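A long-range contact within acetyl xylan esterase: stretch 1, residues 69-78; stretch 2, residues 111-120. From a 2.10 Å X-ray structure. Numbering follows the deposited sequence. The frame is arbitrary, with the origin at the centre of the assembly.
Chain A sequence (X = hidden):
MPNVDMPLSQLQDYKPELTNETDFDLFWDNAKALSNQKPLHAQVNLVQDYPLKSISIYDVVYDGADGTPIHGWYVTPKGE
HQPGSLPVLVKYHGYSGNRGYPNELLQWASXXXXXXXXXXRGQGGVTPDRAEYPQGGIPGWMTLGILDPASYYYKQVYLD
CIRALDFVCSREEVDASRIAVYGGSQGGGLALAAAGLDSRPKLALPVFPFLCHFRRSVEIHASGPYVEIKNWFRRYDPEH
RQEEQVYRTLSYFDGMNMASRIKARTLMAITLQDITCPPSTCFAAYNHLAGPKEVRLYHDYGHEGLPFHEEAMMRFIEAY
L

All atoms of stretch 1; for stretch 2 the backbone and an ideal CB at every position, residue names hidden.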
# COMPACT_ATOMS: atom_id res chain seq x y z
N PRO A 69 6.58 -5.75 -40.60
CA PRO A 69 7.36 -4.54 -40.80
C PRO A 69 7.89 -3.99 -39.49
O PRO A 69 7.11 -3.52 -38.67
CB PRO A 69 6.34 -3.53 -41.43
CG PRO A 69 5.00 -4.04 -41.02
CD PRO A 69 5.13 -5.53 -40.78
N ILE A 70 9.21 -4.04 -39.29
CA ILE A 70 9.81 -3.56 -38.05
C ILE A 70 10.15 -2.10 -38.23
O ILE A 70 10.90 -1.77 -39.10
CB ILE A 70 11.11 -4.31 -37.70
CG1 ILE A 70 10.96 -5.86 -37.85
CG2 ILE A 70 11.63 -3.85 -36.37
CD1 ILE A 70 9.73 -6.49 -37.20
N HIS A 71 9.59 -1.22 -37.41
CA HIS A 71 9.92 0.20 -37.45
C HIS A 71 11.07 0.64 -36.54
O HIS A 71 11.35 0.07 -35.49
CB HIS A 71 8.70 1.05 -37.15
CG HIS A 71 7.59 0.80 -38.09
ND1 HIS A 71 6.77 -0.30 -37.98
CD2 HIS A 71 7.20 1.45 -39.21
CE1 HIS A 71 5.89 -0.30 -38.96
NE2 HIS A 71 6.15 0.74 -39.73
N GLY A 72 11.76 1.65 -36.98
CA GLY A 72 12.83 2.21 -36.20
C GLY A 72 13.20 3.63 -36.56
O GLY A 72 12.54 4.33 -37.39
N TRP A 73 14.25 4.07 -35.86
CA TRP A 73 14.82 5.36 -36.07
C TRP A 73 16.30 5.10 -36.27
O TRP A 73 16.88 4.45 -35.46
CB TRP A 73 14.66 6.30 -34.87
CG TRP A 73 13.30 6.75 -34.47
CD1 TRP A 73 12.73 6.56 -33.28
CD2 TRP A 73 12.39 7.57 -35.22
NE1 TRP A 73 11.52 7.18 -33.22
CE2 TRP A 73 11.27 7.79 -34.41
CE3 TRP A 73 12.42 8.11 -36.50
CZ2 TRP A 73 10.13 8.54 -34.85
CZ3 TRP A 73 11.31 8.88 -36.94
CH2 TRP A 73 10.17 9.07 -36.11
N TYR A 74 16.87 5.68 -37.32
CA TYR A 74 18.29 5.57 -37.64
C TYR A 74 18.80 7.01 -37.67
O TYR A 74 18.21 7.86 -38.29
CB TYR A 74 18.48 4.92 -39.02
CG TYR A 74 19.93 4.88 -39.50
CD1 TYR A 74 20.87 4.11 -38.80
CD2 TYR A 74 20.32 5.49 -40.66
CE1 TYR A 74 22.18 4.03 -39.19
CE2 TYR A 74 21.66 5.42 -41.09
CZ TYR A 74 22.59 4.69 -40.34
OH TYR A 74 23.90 4.59 -40.71
N VAL A 75 19.85 7.27 -36.94
CA VAL A 75 20.37 8.62 -36.69
C VAL A 75 21.87 8.60 -36.99
O VAL A 75 22.62 7.65 -36.56
CB VAL A 75 20.12 9.05 -35.22
CG1 VAL A 75 20.70 10.39 -34.95
CG2 VAL A 75 18.63 9.11 -34.89
N THR A 76 22.33 9.61 -37.74
CA THR A 76 23.79 9.83 -37.97
C THR A 76 24.19 11.30 -37.83
O THR A 76 23.33 12.21 -38.01
CB THR A 76 24.27 9.36 -39.37
OG1 THR A 76 23.94 10.34 -40.34
CG2 THR A 76 23.63 8.09 -39.77
N PRO A 77 25.48 11.56 -37.50
CA PRO A 77 25.95 12.94 -37.61
C PRO A 77 25.63 13.51 -39.01
O PRO A 77 25.70 12.77 -39.98
CB PRO A 77 27.45 12.81 -37.44
CG PRO A 77 27.71 11.44 -36.91
CD PRO A 77 26.59 10.60 -37.39
N LYS A 78 25.22 14.77 -39.10
CA LYS A 78 24.91 15.34 -40.42
C LYS A 78 26.21 15.42 -41.24
O LYS A 78 27.33 15.37 -40.70
CB LYS A 78 24.26 16.73 -40.32
CG LYS A 78 25.16 17.82 -39.73
CD LYS A 78 24.80 19.21 -40.28
CE LYS A 78 25.52 20.34 -39.54
NZ LYS A 78 26.99 20.09 -39.43
N UNK A 111 28.99 11.80 -30.55
CA UNK A 111 30.32 11.13 -30.52
C UNK A 111 30.79 10.60 -31.86
O UNK A 111 31.75 9.80 -31.92
CB UNK A 111 30.29 9.96 -29.53
N UNK A 112 30.11 10.99 -32.94
CA UNK A 112 30.47 10.55 -34.29
C UNK A 112 29.98 9.15 -34.67
O UNK A 112 30.58 8.48 -35.48
CB UNK A 112 31.99 10.59 -34.44
N UNK A 113 28.88 8.71 -34.10
CA UNK A 113 28.40 7.36 -34.35
C UNK A 113 27.07 7.40 -34.98
O UNK A 113 26.31 8.33 -34.79
CB UNK A 113 28.34 6.53 -33.06
N UNK A 114 26.76 6.37 -35.74
CA UNK A 114 25.40 6.11 -36.14
C UNK A 114 24.68 5.39 -35.02
O UNK A 114 25.31 4.77 -34.18
CB UNK A 114 25.35 5.30 -37.43
N UNK A 115 23.34 5.44 -35.00
CA UNK A 115 22.61 4.66 -34.05
C UNK A 115 21.25 4.24 -34.59
O UNK A 115 20.58 5.02 -35.30
CB UNK A 115 22.45 5.45 -32.75
N UNK A 116 20.82 3.05 -34.21
CA UNK A 116 19.50 2.54 -34.62
C UNK A 116 18.75 2.09 -33.38
O UNK A 116 19.29 1.31 -32.57
CB UNK A 116 19.63 1.39 -35.62
N UNK A 117 17.51 2.55 -33.25
CA UNK A 117 16.59 1.99 -32.31
C UNK A 117 15.39 1.36 -33.00
O UNK A 117 14.80 1.98 -33.84
CB UNK A 117 16.13 3.07 -31.32
N UNK A 118 14.97 0.19 -32.56
CA UNK A 118 13.85 -0.53 -33.17
C UNK A 118 12.71 -0.88 -32.19
O UNK A 118 12.94 -1.01 -31.01
CB UNK A 118 14.38 -1.82 -33.81
N UNK A 119 11.50 -0.96 -32.69
CA UNK A 119 10.37 -1.61 -32.02
C UNK A 119 10.54 -3.14 -31.89
O UNK A 119 10.99 -3.79 -32.81
CB UNK A 119 9.08 -1.30 -32.79
N UNK A 120 10.07 -3.71 -30.78
CA UNK A 120 9.94 -5.13 -30.54
C UNK A 120 8.49 -5.41 -30.92
O UNK A 120 7.59 -4.70 -30.50
CB UNK A 120 10.28 -5.53 -29.10

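The two segments run antiparallel, their axes 158° apart in direction and 4.7 Å apart at closest approach; antiparallel pairing fixes the alternation of faces from 115 to 118.

Position 111 points its CB away, with nothing of stretch 1 within 5.5 Å; the contact sets no preference, and Met-111 occupies it. At position 112 phi/psi is 81/29, and positive phi favours glycine. Gly-112 is deposited, its CA 3.9 Å from Pro-77 CG. Position 113 again points away and leaves the side chain unspecified; it is Met-113, which meets stretch 1 through its backbone, O lying 3.5 Å from Pro-77 CD.

At position 114 the CB points sideways, with its ideal site 3.7 Å from both Tyr-74 OH and Val-75 O and 4.0 Å from Thr-76 CG2. Such close neighbours favour a small residue, alanine, serine or glycine. Ala-114 fits, its CB 3.9 Å from Tyr-74 CE1.

Position 115 forms a hydrogen-bonded pair with Val-75: N donates to Val-75 O at 2.8 Å, and O accepts from Val-75 N at 2.9 Å. Its CB shares the Val-75 face, and its nearest stretch 1 atom is Val-75 O at 4.4 Å, so small or beta-branched apolar residues would all suit. The residue is Ala-115.

Position 116 is a non-hydrogen-bonded partner of Tyr-74, on the same face. The ideal CB lies 4.4 Å from Tyr-74 CD1, a ring carbon that suits an apolar chain such as leucine, isoleucine or methionine, and Gly-72, lacking a side chain, leaves space for one. Leu-116 has its CB at the tyrosine ring edge, near the ring plane; with chi1 t, its CD1 extends to the Gly-72 side.

Position 117 repeats the hydrogen-bonded pattern with Trp-73: its N to Trp-73 O and Trp-73 N to its O are both 3.0 Å. The CB shares the Trp-73 face, but the indole end leads away, so the pairing admits several sizes; Ala-117 is found.

Position 118 is the non-hydrogen-bonded partner of Gly-72, on the face of 116. Its ideal CB is 4.3 Å from Ile-70 CG2, suiting valine, isoleucine or leucine. Ile-118 CB lies 4.2 Å from Ile-70 CG2.

Position 119 points toward stretch 1, and its N donates to His-71 O at 3.0 Å (169°), excluding proline. The ideal CB is 3.8 Å from His-71 O, and stretch 1 fixes no particular chemistry, so polar, acidic or small apolar groups all remain possible. Asp-119 brings OD2 to 3.7 Å from His-71 CB; both carboxylate oxygens are hydrogen-bonded elsewhere in the structure.

Position 120 points away and is unconstrained here; it is Val-120.

Stretch 2 (111-120) MGMAALAIDV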
# COMPACT_ATOMS: atom_id res chain seq x y z
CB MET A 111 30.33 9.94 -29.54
CG MET A 111 29.87 10.27 -28.13
SD MET A 111 29.51 8.80 -27.19
CE MET A 111 31.15 8.18 -26.85
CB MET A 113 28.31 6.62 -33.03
CG MET A 113 29.67 6.23 -32.51
SD MET A 113 29.73 5.99 -30.73
CE MET A 113 28.29 4.96 -30.38
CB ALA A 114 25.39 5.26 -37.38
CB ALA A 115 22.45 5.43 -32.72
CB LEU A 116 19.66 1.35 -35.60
CG LEU A 116 18.41 0.49 -35.92
CD1 LEU A 116 17.46 1.20 -36.88
CD2 LEU A 116 18.92 -0.81 -36.52
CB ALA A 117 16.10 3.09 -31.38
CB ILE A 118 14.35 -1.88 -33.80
CG1 ILE A 118 14.93 -2.81 -32.75
CG2 ILE A 118 15.40 -1.62 -34.89
CD1 ILE A 118 15.26 -4.18 -33.30
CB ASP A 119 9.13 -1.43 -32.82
CG ASP A 119 8.54 0.02 -32.81
OD1 ASP A 119 8.85 0.89 -31.93
OD2 ASP A 119 7.68 0.23 -33.71
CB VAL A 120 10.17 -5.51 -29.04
CG1 VAL A 120 9.90 -7.00 -28.80
CG2 VAL A 120 11.56 -5.13 -28.59
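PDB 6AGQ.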